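Local atomic coordinates of acyltransferase (Actinoplanes teichomyceticus, PDB entry 4Q38), a protein that transfers long fatty acyl groups from acyl-coenzyme A to the amino sugar of teicoplanin-type glycopeptide antibiotics. Residues 58-63 against 129-134; 135-140 against 182-187; 145-150 against 236-241; 151-156 against 188-193. All blocks are in the same frame, centred on the assembly; numbering follows the deposited sequence.

Interaction 1: residues 58-63 against 129-134; sequences DLLRRL and VFLATV
L131 pushes its isobutyl group in among L59, L60 and L63. Its CB leaves the backbone across the contact rather than straight at the other helix, and CG, beside the backbone N and anti to the carbonyl carbon (chi1 -64°), turns the branch toward 58-63. CD1 lies near the CD2 methyl of L60, at 4.2 Å. CD2 has the most neighbours: it is 3.8 Å from L59 CD2, while L60 CD2 and L63 CD1 close round the same methyl. The L59 and L131 side chains slide past each other in opposite directions, whereas L60 crosses L131 at about a right angle. Beside this cluster L63 CD2 meets F130 CE1 at 4.1 Å, and L59 CD1 reaches V134 CG1 at 4.2 Å. The contact is wholly apolar, with the short helix segments crossing at 98° and their axes 11.5 Å apart, so that branched side chains bridge the gap. W152 and L155 of helix 148-155 pack on L59, L63 and F130; helix 67-76 lies against L60, and helix 84-98 against V129, so the contact lies in a core built mainly from helices.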
# COMPACT_ATOMS: atom_id res chain seq x y z
N ASP A 58 -8.85 20.32 -0.11
CA ASP A 58 -10.01 19.60 0.41
C ASP A 58 -9.86 18.09 0.18
O ASP A 58 -10.10 17.29 1.09
CB ASP A 58 -11.31 20.09 -0.23
CG ASP A 58 -11.80 21.43 0.35
OD1 ASP A 58 -11.29 21.88 1.40
OD2 ASP A 58 -12.71 22.02 -0.26
N LEU A 59 -9.45 17.71 -1.03
CA LEU A 59 -9.26 16.30 -1.35
C LEU A 59 -8.15 15.67 -0.50
O LEU A 59 -8.36 14.63 0.11
CB LEU A 59 -9.00 16.09 -2.84
CG LEU A 59 -8.90 14.63 -3.31
CD1 LEU A 59 -10.13 13.82 -2.93
CD2 LEU A 59 -8.67 14.59 -4.82
N LEU A 60 -6.99 16.32 -0.44
CA LEU A 60 -5.89 15.84 0.40
C LEU A 60 -6.29 15.64 1.87
O LEU A 60 -5.86 14.67 2.52
CB LEU A 60 -4.65 16.75 0.26
CG LEU A 60 -3.92 16.65 -1.09
CD1 LEU A 60 -3.09 17.89 -1.40
CD2 LEU A 60 -3.06 15.39 -1.17
N ARG A 61 -7.12 16.54 2.38
CA ARG A 61 -7.58 16.46 3.76
C ARG A 61 -8.55 15.28 3.92
O ARG A 61 -8.50 14.57 4.92
CB ARG A 61 -8.23 17.78 4.19
CG ARG A 61 -8.65 17.87 5.65
CD ARG A 61 -8.57 19.30 6.20
NE ARG A 61 -9.07 20.32 5.27
CZ ARG A 61 -8.32 21.23 4.65
NH1 ARG A 61 -7.01 21.30 4.86
NH2 ARG A 61 -8.89 22.10 3.82
N ARG A 62 -9.41 15.08 2.93
CA ARG A 62 -10.31 13.93 2.92
C ARG A 62 -9.53 12.60 2.91
O ARG A 62 -9.96 11.61 3.50
CB ARG A 62 -11.26 14.01 1.71
CG ARG A 62 -12.47 13.10 1.83
CD ARG A 62 -13.64 13.61 1.01
NE ARG A 62 -14.88 13.03 1.52
CZ ARG A 62 -16.09 13.25 1.00
NH1 ARG A 62 -16.23 14.03 -0.06
NH2 ARG A 62 -17.15 12.68 1.55
N LEU A 63 -8.37 12.62 2.27
CA LEU A 63 -7.48 11.46 2.21
C LEU A 63 -6.50 11.40 3.40
O LEU A 63 -5.57 10.60 3.41
CB LEU A 63 -6.75 11.44 0.87
CG LEU A 63 -7.65 11.41 -0.38
CD1 LEU A 63 -6.88 11.83 -1.62
CD2 LEU A 63 -8.25 10.02 -0.57
N VAL A 129 -0.37 11.04 -9.22
CA VAL A 129 -1.01 9.87 -9.83
C VAL A 129 -2.27 9.51 -9.05
O VAL A 129 -3.34 9.34 -9.65
CB VAL A 129 -0.09 8.63 -9.89
CG1 VAL A 129 -0.86 7.43 -10.44
CG2 VAL A 129 1.11 8.90 -10.79
N PHE A 130 -2.15 9.41 -7.72
CA PHE A 130 -3.28 9.02 -6.88
C PHE A 130 -4.42 10.04 -7.02
O PHE A 130 -5.56 9.66 -7.27
CB PHE A 130 -2.83 8.90 -5.41
CG PHE A 130 -3.80 8.16 -4.51
CD1 PHE A 130 -4.99 8.76 -4.08
CD2 PHE A 130 -3.51 6.87 -4.06
CE1 PHE A 130 -5.87 8.09 -3.24
CE2 PHE A 130 -4.38 6.19 -3.22
CZ PHE A 130 -5.56 6.80 -2.80
N LEU A 131 -4.09 11.33 -6.87
CA LEU A 131 -5.09 12.41 -6.99
C LEU A 131 -5.80 12.39 -8.35
O LEU A 131 -7.02 12.58 -8.42
CB LEU A 131 -4.43 13.78 -6.78
CG LEU A 131 -3.85 14.07 -5.39
CD1 LEU A 131 -3.16 15.42 -5.32
CD2 LEU A 131 -4.91 13.95 -4.31
N ALA A 132 -5.04 12.17 -9.41
CA ALA A 132 -5.60 12.17 -10.76
C ALA A 132 -6.52 10.96 -10.98
O ALA A 132 -7.37 10.98 -11.87
CB ALA A 132 -4.48 12.18 -11.78
N THR A 133 -6.34 9.93 -10.16
CA THR A 133 -7.04 8.65 -10.35
C THR A 133 -8.24 8.51 -9.42
O THR A 133 -9.07 7.62 -9.61
CB THR A 133 -6.05 7.47 -10.20
OG1 THR A 133 -4.90 7.71 -11.02
CG2 THR A 133 -6.68 6.13 -10.59
N VAL A 134 -8.35 9.40 -8.44
CA VAL A 134 -9.47 9.37 -7.49
C VAL A 134 -10.84 9.38 -8.20
O VAL A 134 -11.70 8.56 -7.84
CB VAL A 134 -9.38 10.49 -6.42
CG1 VAL A 134 -10.70 10.68 -5.70
CG2 VAL A 134 -8.26 10.19 -5.42

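Interaction 2: residues 135-140 against 182-187; sequences PAVRRF and YHLRGI
The carbonyl oxygen of H183 accepts the backbone N-H of G186 at 3.1 Å and is pressed by V137, whose CG2 lies 3.4 Å from H183 O. V137 has CG1 between its backbone N and carbonyl carbon (chi1 70°), which leaves CG2 anti to N and directed at the end of the other helix. The same methyl packs 3.7 Å from G186 N. V137 CB sits 3.5 Å from L184 O, a buried oxygen with no hydrogen-bonding partner in the model, while CG1 faces the CD2 methyl of L184. One turn further on, the F140 ring brings its CE2 edge, near the ring plane, to within 3.5 Å of G186 O, and F140 CD2 rests 3.9 Å from G186 CA. G186 has a positive phi of 64° and ends helix 177-184 in a Schellman motif; lacking a side chain, it lets the edge of the phenyl ring come close to the backbone. G186 O is also bonded by Y189 OH. H183 reaches Q157 with its imidazole; the nearest atoms of its side chain and of the bound 6-O-decanoyl-glucosamine are about 7 Å apart. I97 of helix 84-98 packs on L184, L155 of helix 148-155 packs on V137 and H183, and Y189 of strand 188-191 borders F140.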
# COMPACT_ATOMS: atom_id res chain seq x y z
N PRO A 135 -11.05 10.28 -9.19
CA PRO A 135 -12.37 10.29 -9.83
C PRO A 135 -12.72 8.95 -10.48
O PRO A 135 -13.84 8.46 -10.30
CB PRO A 135 -12.25 11.39 -10.90
CG PRO A 135 -11.19 12.30 -10.38
CD PRO A 135 -10.20 11.38 -9.69
N ALA A 136 -11.77 8.35 -11.20
CA ALA A 136 -11.99 7.04 -11.81
C ALA A 136 -12.35 5.95 -10.78
O ALA A 136 -13.33 5.22 -10.96
CB ALA A 136 -10.76 6.61 -12.60
N VAL A 137 -11.59 5.84 -9.70
CA VAL A 137 -11.89 4.77 -8.72
C VAL A 137 -13.20 5.06 -7.99
O VAL A 137 -13.95 4.13 -7.68
CB VAL A 137 -10.71 4.45 -7.76
CG1 VAL A 137 -10.45 5.59 -6.77
CG2 VAL A 137 -10.97 3.13 -7.03
N ARG A 138 -13.50 6.33 -7.73
CA ARG A 138 -14.76 6.69 -7.08
C ARG A 138 -15.97 6.34 -7.97
O ARG A 138 -17.02 5.94 -7.46
CB ARG A 138 -14.80 8.18 -6.68
CG ARG A 138 -13.88 8.56 -5.52
CD ARG A 138 -14.32 7.91 -4.21
NE ARG A 138 -15.62 8.40 -3.75
CZ ARG A 138 -16.57 7.63 -3.21
NH1 ARG A 138 -16.39 6.31 -3.05
NH2 ARG A 138 -17.71 8.19 -2.82
N ARG A 139 -15.80 6.47 -9.29
CA ARG A 139 -16.85 6.05 -10.24
C ARG A 139 -17.04 4.54 -10.18
O ARG A 139 -18.17 4.05 -10.21
CB ARG A 139 -16.53 6.49 -11.67
CG ARG A 139 -16.67 7.99 -11.91
CD ARG A 139 -16.69 8.33 -13.40
NE ARG A 139 -15.41 8.07 -14.07
CZ ARG A 139 -14.37 8.91 -14.10
NH1 ARG A 139 -14.43 10.08 -13.47
NH2 ARG A 139 -13.27 8.58 -14.75
N PHE A 140 -15.93 3.81 -10.09
CA PHE A 140 -15.98 2.36 -9.93
C PHE A 140 -16.68 1.96 -8.63
O PHE A 140 -17.55 1.08 -8.66
CB PHE A 140 -14.58 1.73 -10.03
CG PHE A 140 -14.58 0.22 -9.95
CD1 PHE A 140 -15.05 -0.55 -11.01
CD2 PHE A 140 -14.09 -0.42 -8.82
CE1 PHE A 140 -15.05 -1.94 -10.94
CE2 PHE A 140 -14.08 -1.81 -8.73
CZ PHE A 140 -14.56 -2.57 -9.80
N TYR A 182 -3.62 -1.06 -5.59
CA TYR A 182 -4.74 -1.86 -5.07
C TYR A 182 -5.94 -0.96 -4.77
O TYR A 182 -7.06 -1.23 -5.21
CB TYR A 182 -4.35 -2.64 -3.82
CG TYR A 182 -3.52 -3.89 -4.07
CD1 TYR A 182 -2.17 -3.81 -4.44
CD2 TYR A 182 -4.08 -5.17 -3.90
CE1 TYR A 182 -1.41 -4.96 -4.65
CE2 TYR A 182 -3.32 -6.32 -4.10
CZ TYR A 182 -1.99 -6.20 -4.48
OH TYR A 182 -1.24 -7.33 -4.69
N HIS A 183 -5.69 0.12 -4.02
CA HIS A 183 -6.77 1.04 -3.68
C HIS A 183 -7.34 1.63 -4.93
O HIS A 183 -8.56 1.71 -5.08
CB HIS A 183 -6.27 2.18 -2.78
CG HIS A 183 -5.41 1.75 -1.63
ND1 HIS A 183 -4.26 1.08 -1.80
CD2 HIS A 183 -5.55 1.94 -0.26
CE1 HIS A 183 -3.69 0.84 -0.60
NE2 HIS A 183 -4.47 1.39 0.34
N LEU A 184 -6.47 2.05 -5.84
CA LEU A 184 -6.87 2.76 -7.07
C LEU A 184 -7.55 1.89 -8.13
O LEU A 184 -8.24 2.39 -9.01
CB LEU A 184 -5.67 3.50 -7.69
CG LEU A 184 -5.10 4.67 -6.86
CD1 LEU A 184 -3.83 5.23 -7.49
CD2 LEU A 184 -6.13 5.76 -6.68
N ARG A 185 -7.36 0.58 -8.04
CA ARG A 185 -8.09 -0.33 -8.91
C ARG A 185 -9.40 -0.81 -8.29
O ARG A 185 -10.11 -1.61 -8.89
CB ARG A 185 -7.23 -1.52 -9.30
CG ARG A 185 -6.18 -1.19 -10.35
CD ARG A 185 -5.31 -2.39 -10.62
NE ARG A 185 -4.41 -2.71 -9.50
CZ ARG A 185 -3.86 -3.91 -9.30
NH1 ARG A 185 -4.18 -4.93 -10.10
NH2 ARG A 185 -3.02 -4.09 -8.29
N GLY A 186 -9.73 -0.33 -7.10
CA GLY A 186 -10.96 -0.78 -6.46
C GLY A 186 -10.99 -2.26 -6.12
O GLY A 186 -12.06 -2.87 -6.10
N ILE A 187 -9.82 -2.84 -5.86
CA ILE A 187 -9.71 -4.25 -5.49
C ILE A 187 -9.34 -4.45 -4.02
O ILE A 187 -9.17 -5.59 -3.57
CB ILE A 187 -8.71 -5.01 -6.41
CG1 ILE A 187 -7.29 -4.41 -6.30
CG2 ILE A 187 -9.21 -4.96 -7.84
CD1 ILE A 187 -6.19 -5.30 -6.85

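Interaction 3: residues 145-150 against 236-241; sequences GIPDEV and DRHFPE. With SO4 (sulfate ion), chain C.
Two torsions bring I146 and H238 together: in I146, CG1 stands beside the backbone N and chi2 of -71° folds CD1 onto the histidine, while H238 holds CG beside its own backbone N (chi1 -53°). I146 CD1 then touches H238 CB and H238 CG, each at 3.7 Å, and reaches F239 CE1 at 3.9 Å. Over the imidazole face stands I146 CA, 4.3 Å from the ring centroid and 11° off the normal, a CH-pi contact; R237 CB lies over the opposite face, so the ring is sandwiched. G145, which precedes I146, puts its O 3.0 Å from H238 CE1, a close carbon-oxygen approach from an oblique direction. P147 CD comes to 3.9 Å from H238 NE2. R237, bent along its chain, sends NH2 to the sulfate oxygen O2 in a weak 3.2 Å bond; the ion probably came from the crystallisation liquor. G145 closes helix 125-143 with a Schellman motif, and P147 takes the N-cap position of helix 148-155, so the histidine packs on an interhelical turn. Helix 221-238 joins the adjacent parallel strands 206-211 and 246-251, consistent with a GNAT beta-alpha-beta unit, here docked on the N-terminal helical domain.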
# COMPACT_ATOMS: atom_id res chain seq x y z
N GLY A 145 -21.76 -0.09 -6.13
CA GLY A 145 -22.67 0.15 -5.02
C GLY A 145 -21.99 0.26 -3.67
O GLY A 145 -22.64 0.12 -2.63
N ILE A 146 -20.67 0.50 -3.67
CA ILE A 146 -19.88 0.64 -2.44
C ILE A 146 -20.32 1.91 -1.71
O ILE A 146 -20.36 2.98 -2.31
CB ILE A 146 -18.37 0.78 -2.75
CG1 ILE A 146 -17.89 -0.28 -3.78
CG2 ILE A 146 -17.53 0.79 -1.48
CD1 ILE A 146 -17.81 -1.69 -3.27
N PRO A 147 -20.65 1.81 -0.40
CA PRO A 147 -20.97 3.04 0.34
C PRO A 147 -19.84 4.06 0.30
O PRO A 147 -18.65 3.69 0.35
CB PRO A 147 -21.16 2.54 1.78
CG PRO A 147 -21.50 1.10 1.65
CD PRO A 147 -20.72 0.61 0.45
N ASP A 148 -20.20 5.34 0.22
CA ASP A 148 -19.23 6.42 0.15
C ASP A 148 -18.23 6.40 1.31
O ASP A 148 -17.05 6.66 1.11
CB ASP A 148 -19.92 7.79 0.11
CG ASP A 148 -20.62 8.06 -1.20
OD1 ASP A 148 -20.26 7.46 -2.24
OD2 ASP A 148 -21.55 8.90 -1.19
N GLU A 149 -18.71 6.09 2.51
CA GLU A 149 -17.85 6.10 3.69
C GLU A 149 -16.76 5.02 3.60
O GLU A 149 -15.64 5.22 4.07
CB GLU A 149 -18.65 5.94 5.00
CG GLU A 149 -19.29 4.57 5.19
CD GLU A 149 -20.35 4.55 6.27
OE1 GLU A 149 -21.56 4.50 5.93
OE2 GLU A 149 -19.97 4.59 7.46
N VAL A 150 -17.11 3.89 2.99
CA VAL A 150 -16.16 2.78 2.82
C VAL A 150 -15.13 3.18 1.76
O VAL A 150 -13.93 2.97 1.95
CB VAL A 150 -16.87 1.45 2.45
CG1 VAL A 150 -15.85 0.37 2.11
CG2 VAL A 150 -17.76 0.99 3.59
N ASP A 236 -19.84 -10.36 -0.90
CA ASP A 236 -20.95 -11.08 -1.52
C ASP A 236 -22.00 -10.11 -2.06
O ASP A 236 -22.62 -10.39 -3.09
CB ASP A 236 -21.55 -12.12 -0.58
CG ASP A 236 -20.63 -13.30 -0.33
OD1 ASP A 236 -19.56 -13.42 -0.98
OD2 ASP A 236 -20.97 -14.12 0.52
N ARG A 237 -22.15 -8.96 -1.41
CA ARG A 237 -23.02 -7.91 -1.96
C ARG A 237 -22.47 -7.18 -3.18
O ARG A 237 -23.19 -6.99 -4.17
CB ARG A 237 -23.43 -6.87 -0.89
CG ARG A 237 -24.50 -7.38 0.06
CD ARG A 237 -25.86 -7.54 -0.62
NE ARG A 237 -26.54 -6.25 -0.77
CZ ARG A 237 -27.84 -6.11 -1.02
NH1 ARG A 237 -28.63 -7.18 -1.15
NH2 ARG A 237 -28.37 -4.90 -1.13
N HIS A 238 -21.21 -6.73 -3.13
CA HIS A 238 -20.70 -5.85 -4.18
C HIS A 238 -19.89 -6.55 -5.25
O HIS A 238 -19.77 -6.04 -6.36
CB HIS A 238 -19.92 -4.68 -3.58
CG HIS A 238 -20.72 -3.92 -2.55
ND1 HIS A 238 -21.86 -3.27 -2.84
CD2 HIS A 238 -20.51 -3.75 -1.18
CE1 HIS A 238 -22.37 -2.72 -1.72
NE2 HIS A 238 -21.54 -3.00 -0.71
N PHE A 239 -19.31 -7.69 -4.90
CA PHE A 239 -18.55 -8.52 -5.86
C PHE A 239 -19.07 -9.95 -5.75
O PHE A 239 -18.32 -10.86 -5.38
CB PHE A 239 -17.05 -8.46 -5.56
CG PHE A 239 -16.49 -7.06 -5.58
CD1 PHE A 239 -16.53 -6.27 -4.43
CD2 PHE A 239 -15.96 -6.53 -6.75
CE1 PHE A 239 -16.03 -4.96 -4.45
CE2 PHE A 239 -15.46 -5.23 -6.78
CZ PHE A 239 -15.49 -4.45 -5.63
N PRO A 240 -20.37 -10.15 -6.06
CA PRO A 240 -20.97 -11.47 -5.83
C PRO A 240 -20.30 -12.55 -6.67
O PRO A 240 -20.34 -13.71 -6.30
CB PRO A 240 -22.43 -11.29 -6.27
CG PRO A 240 -22.42 -10.11 -7.17
CD PRO A 240 -21.32 -9.21 -6.67
N GLU A 241 -19.67 -12.15 -7.77
CA GLU A 241 -18.99 -13.12 -8.65
C GLU A 241 -17.74 -13.72 -7.99
O GLU A 241 -17.24 -14.75 -8.45
CB GLU A 241 -18.62 -12.47 -9.99
CG GLU A 241 -17.52 -11.42 -9.92
CD GLU A 241 -18.01 -10.05 -9.44
OE1 GLU A 241 -19.22 -9.89 -9.18
OE2 GLU A 241 -17.18 -9.14 -9.32
S SO4 C . -27.39 -2.20 2.14
O1 SO4 C . -26.12 -2.96 2.13
O2 SO4 C . -28.14 -2.43 0.88
O3 SO4 C . -28.24 -2.62 3.29
O4 SO4 C . -27.08 -0.75 2.23

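Interaction 4: residues 151-156 against 188-193; sequences GWETLT and LYRLGR
T154 and E153 each take one backbone N-H from the strand and the turn that follows it. T154 OG1 accepts R190 N at 2.8 Å in a nearly straight bond (162°); with chi1 at -60° the hydroxyl stands beside its own backbone N and also hydrogen-bonds V150 O in the preceding turn. T154 CG2 presses on L188 O at 3.2 Å. One residue earlier, the extended E153 chain crosses the R190 side chain at about a right angle. E153 OE2 accepts G192 N on its syn side, somewhat out of the carboxylate plane, at 3.1 Å and a bent 140°. The same oxygen rests 3.4 Å from R190 CG, and its salt bridge to R190 NE is long, at 3.9 Å. R190 NE itself is spent on G192 O, 2.8 Å away, in the guanidinium plane and nearly along the C=O axis. The guanidinium charge probably eases the closeness of E153 OE2 and G192 O, two acceptors. Further out, R190 NH1 donates to water 1 at 3.0 Å; the water donates to T156 OG1 at 2.9 Å, and T156 OG1 in turn donates to E153 O. W215 O holds R190 NH2, which fixes the far end of the guanidinium. Beyond the turn R193 touches coenzyme A, and L188 packs on S197, a residue that binds N-acetyl-D-glucosamine in another structure of this protein. Strand 188-191 is an outermost strand of the GNAT-like sheet, and helix 148-155 of the N-terminal domain packs against it, T154 accepting a strand N-H and E153 one from the turn after it.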
# COMPACT_ATOMS: atom_id res chain seq x y z
N GLY A 151 -15.61 3.75 0.65
CA GLY A 151 -14.74 4.23 -0.42
C GLY A 151 -13.70 5.21 0.10
O GLY A 151 -12.50 5.05 -0.15
N TRP A 152 -14.16 6.23 0.84
CA TRP A 152 -13.24 7.21 1.42
C TRP A 152 -12.32 6.62 2.46
O TRP A 152 -11.12 6.86 2.42
CB TRP A 152 -14.01 8.44 1.95
CG TRP A 152 -14.52 9.30 0.82
CD1 TRP A 152 -15.85 9.58 0.49
CD2 TRP A 152 -13.73 9.99 -0.21
NE1 TRP A 152 -15.93 10.39 -0.62
CE2 TRP A 152 -14.70 10.67 -1.09
CE3 TRP A 152 -12.36 10.13 -0.47
CZ2 TRP A 152 -14.29 11.44 -2.18
CZ3 TRP A 152 -11.97 10.91 -1.58
CH2 TRP A 152 -12.91 11.55 -2.41
N GLU A 153 -12.87 5.83 3.38
CA GLU A 153 -12.05 5.19 4.41
C GLU A 153 -10.89 4.40 3.78
O GLU A 153 -9.76 4.43 4.26
CB GLU A 153 -12.91 4.26 5.28
CG GLU A 153 -12.24 3.72 6.53
CD GLU A 153 -13.14 2.74 7.28
OE1 GLU A 153 -14.36 2.97 7.29
OE2 GLU A 153 -12.62 1.75 7.84
N THR A 154 -11.20 3.69 2.69
CA THR A 154 -10.18 2.94 1.95
C THR A 154 -9.08 3.85 1.40
O THR A 154 -7.89 3.57 1.56
CB THR A 154 -10.86 2.15 0.82
OG1 THR A 154 -11.81 1.23 1.40
CG2 THR A 154 -9.82 1.37 -0.01
N LEU A 155 -9.47 4.94 0.76
CA LEU A 155 -8.52 5.83 0.09
C LEU A 155 -7.63 6.63 1.05
O LEU A 155 -6.59 7.14 0.62
CB LEU A 155 -9.25 6.75 -0.91
CG LEU A 155 -9.96 6.04 -2.06
CD1 LEU A 155 -10.72 7.02 -2.95
CD2 LEU A 155 -8.99 5.20 -2.90
N THR A 156 -8.04 6.76 2.32
CA THR A 156 -7.26 7.48 3.34
C THR A 156 -5.90 6.88 3.64
O THR A 156 -5.07 7.55 4.25
CB THR A 156 -7.98 7.61 4.71
OG1 THR A 156 -8.17 6.30 5.28
CG2 THR A 156 -9.31 8.35 4.59
N LEU A 188 -9.24 -3.34 -3.29
CA LEU A 188 -8.92 -3.36 -1.86
C LEU A 188 -9.90 -2.44 -1.15
O LEU A 188 -10.16 -1.32 -1.64
CB LEU A 188 -7.49 -2.85 -1.63
CG LEU A 188 -6.99 -2.76 -0.17
CD1 LEU A 188 -6.44 -4.09 0.30
CD2 LEU A 188 -5.89 -1.71 -0.05
N TYR A 189 -10.42 -2.89 -0.02
CA TYR A 189 -11.37 -2.11 0.80
C TYR A 189 -11.04 -2.17 2.27
O TYR A 189 -10.81 -3.25 2.82
CB TYR A 189 -12.84 -2.56 0.54
CG TYR A 189 -13.20 -2.27 -0.88
CD1 TYR A 189 -13.64 -0.99 -1.25
CD2 TYR A 189 -13.03 -3.23 -1.88
CE1 TYR A 189 -13.92 -0.69 -2.57
CE2 TYR A 189 -13.31 -2.94 -3.20
CZ TYR A 189 -13.75 -1.66 -3.54
OH TYR A 189 -14.02 -1.34 -4.85
N ARG A 190 -11.02 -1.01 2.92
CA ARG A 190 -10.87 -0.97 4.36
C ARG A 190 -12.25 -1.11 5.00
O ARG A 190 -13.17 -0.32 4.75
CB ARG A 190 -10.17 0.32 4.83
CG ARG A 190 -9.95 0.33 6.35
CD ARG A 190 -9.07 1.47 6.85
NE ARG A 190 -8.82 1.27 8.28
CZ ARG A 190 -7.79 1.77 8.95
NH1 ARG A 190 -6.88 2.53 8.34
NH2 ARG A 190 -7.67 1.49 10.24
N LEU A 191 -12.39 -2.15 5.82
CA LEU A 191 -13.65 -2.47 6.45
C LEU A 191 -13.46 -2.43 7.97
O LEU A 191 -13.47 -3.46 8.65
CB LEU A 191 -14.14 -3.84 5.96
CG LEU A 191 -14.32 -4.05 4.45
CD1 LEU A 191 -14.86 -5.46 4.19
CD2 LEU A 191 -15.25 -3.03 3.78
N GLY A 192 -13.27 -1.23 8.50
CA GLY A 192 -12.95 -1.08 9.93
C GLY A 192 -11.46 -1.13 10.12
O GLY A 192 -10.72 -0.44 9.40
N ARG A 193 -10.99 -1.93 11.09
CA ARG A 193 -9.56 -1.97 11.43
C ARG A 193 -8.73 -2.66 10.33
O ARG A 193 -7.58 -2.30 10.10
CB ARG A 193 -9.33 -2.65 12.79
CG ARG A 193 -7.89 -2.57 13.32
CD ARG A 193 -7.49 -1.11 13.50
NE ARG A 193 -6.05 -0.89 13.73
CZ ARG A 193 -5.11 -0.88 12.79
NH1 ARG A 193 -5.40 -1.14 11.51
NH2 ARG A 193 -3.85 -0.63 13.13
O HOH W 1 -6.86 3.73 5.59

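Overall arrangement
From the N terminus, interaction 1 closes first, bringing helix 53-62 onto helix 125-143 across an excursion of helices and loops without strands. The same long helix then opens interaction 2, which closes on the end of helix 177-184, and the two share packing through L184 against F130 and T133. Before that loop closes, the turn into helix 148-155 opens interaction 3 and the helix itself interaction 4, so interaction 2 crosses both. Interaction 4 closes on strand 188-191 and is nested within interaction 3, which closes last, at the end of helix 221-238. Interactions 1 and 2 stay within the N-terminal domain; 3 and 4 tie it to the GNAT-like domain. The R138–D148 salt bridge links interactions 2 and 3.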